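Local atomic coordinates of YdhT protein (Bacillus subtilis, PDB entry 3CBW), a protein that hydrolyses internal beta-1,4 linkages in mannan, galactomannan and glucomannan, as a secreted family 26 glycoside hydrolase that takes part in glucomannan breakdown. Residues 289-292 against 293-297. The protein carries 3 engineered substitutions. Residues are numbered along the deposited sequence; the frame is centred on the assembly and turned at random.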
# COMPACT_ATOMS: atom_id res chain seq x y z
N LEU A 289 -8.41 20.35 2.77
CA LEU A 289 -7.80 20.80 1.53
C LEU A 289 -7.36 19.64 0.65
O LEU A 289 -7.36 19.74 -0.57
CB LEU A 289 -6.63 21.75 1.80
CG LEU A 289 -7.03 23.06 2.51
CD1 LEU A 289 -5.80 23.81 2.97
CD2 LEU A 289 -7.92 23.93 1.60
N PHE A 290 -6.97 18.54 1.28
CA PHE A 290 -6.57 17.33 0.53
C PHE A 290 -7.76 16.73 -0.23
O PHE A 290 -7.64 16.42 -1.42
CB PHE A 290 -5.95 16.31 1.49
CG PHE A 290 -5.65 14.98 0.86
CD1 PHE A 290 -4.74 14.88 -0.20
CD2 PHE A 290 -6.24 13.82 1.35
CE1 PHE A 290 -4.45 13.63 -0.78
CE2 PHE A 290 -5.96 12.58 0.78
CZ PHE A 290 -5.06 12.49 -0.27
N ILE A 291 -8.91 16.60 0.43
CA ILE A 291 -10.08 16.11 -0.29
C ILE A 291 -10.54 17.09 -1.37
O ILE A 291 -10.98 16.67 -2.44
CB ILE A 291 -11.25 15.64 0.65
CG1 ILE A 291 -12.30 14.85 -0.14
CG2 ILE A 291 -11.88 16.80 1.39
CD1 ILE A 291 -11.82 13.54 -0.72
N ASN A 292 -10.42 18.39 -1.11
CA ASN A 292 -10.75 19.36 -2.14
C ASN A 292 -9.81 19.23 -3.35
O ASN A 292 -10.26 19.30 -4.49
CB ASN A 292 -10.70 20.78 -1.60
CG ASN A 292 -11.11 21.79 -2.64
OD1 ASN A 292 -10.26 22.43 -3.27
ND2 ASN A 292 -12.41 21.89 -2.89
N ALA A 293 -8.52 19.06 -3.09
CA ALA A 293 -7.54 18.84 -4.16
C ALA A 293 -7.85 17.58 -4.96
O ALA A 293 -7.72 17.57 -6.19
CB ALA A 293 -6.13 18.80 -3.61
N ILE A 294 -8.28 16.52 -4.28
CA ILE A 294 -8.71 15.33 -5.01
C ILE A 294 -9.84 15.66 -6.00
O ILE A 294 -9.77 15.28 -7.17
CB ILE A 294 -9.11 14.18 -4.06
CG1 ILE A 294 -7.86 13.56 -3.45
CG2 ILE A 294 -9.90 13.12 -4.79
CD1 ILE A 294 -8.11 12.65 -2.25
N LYS A 295 -10.84 16.39 -5.52
CA LYS A 295 -11.97 16.73 -6.38
C LYS A 295 -11.55 17.58 -7.57
O LYS A 295 -12.03 17.39 -8.69
CB LYS A 295 -13.04 17.47 -5.59
CG LYS A 295 -13.68 16.66 -4.51
CD LYS A 295 -14.83 17.44 -3.96
CE LYS A 295 -15.37 16.76 -2.75
NZ LYS A 295 -16.79 17.16 -2.48
N GLN A 296 -10.65 18.53 -7.34
CA GLN A 296 -10.25 19.47 -8.39
C GLN A 296 -9.12 18.98 -9.30
O GLN A 296 -9.09 19.32 -10.49
CB GLN A 296 -9.80 20.80 -7.77
CG GLN A 296 -10.89 21.56 -7.04
CD GLN A 296 -10.62 23.04 -7.02
OE1 GLN A 296 -10.51 23.67 -8.08
NE2 GLN A 296 -10.50 23.62 -5.83
N LYS A 297 -8.19 18.22 -8.73
CA LYS A 297 -6.90 17.90 -9.37
C LYS A 297 -6.71 16.40 -9.62
O LYS A 297 -6.03 16.02 -10.56
CB LYS A 297 -5.71 18.36 -8.51
CG LYS A 297 -5.75 19.81 -7.98
CD LYS A 297 -5.69 20.86 -9.08
CE LYS A 297 -4.34 20.90 -9.78
NZ LYS A 297 -4.39 21.96 -10.83
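Ile294 lays its delta methyl over one face of the Phe290 ring, one turn earlier in helix 287-297. Ile294 CB lies 3.5 Å from Ile291 O. Ile294 CG1 lies 3.5 Å from Phe290 O, the carbonyl oxygen that also accepts the hydrogen bond from Ile294 N at 2.9 Å. The CG1 branch is anti to the carbonyl carbon and beside the backbone N (chi1 -74°), which places it next to Phe290 O. The extended second torsion then carries CD1 over the ring. Ile294 CD1 makes a CH-pi contact, 3.9 Å from the Phe290 ring centroid and 23° off the ring normal. Ile294 CD1 sits toward the rim, closest to Phe290 CZ at 3.6 Å. Ile291 CD1 lies 4.1 Å from Ile294 CD1. Phe273 of strand 271-278 meets the Phe290 ring edge-to-face and also packs on Ile294.

Another side of the helix carries a polar pair. Gln296 NE2 donates to Asn292 OD1 at 2.8 Å in a fairly straight bond. The acceptor lies close to the plane of the Gln296 amide, but the two amide planes stand 79° apart. Tyr256 OH also hydrogen-bonds to OD1. The extended Lys295 chain ends in a salt bridge from NZ to Asp325 OD1 and also makes a cation-pi contact with Trp327.

Helix 287-297 links parallel strands 271-278 and 301-306 in a beta-alpha-beta unit of the TIM barrel. The apolar group seats it on the strand that carries Glu275, the probable nucleophile. The chemistry implies two characters: dispersion and CH-pi packing toward the barrel, and, at the more exposed surface, two hydrogen bonds that grip Asn292 OD1 and probably limit rotation of its amide.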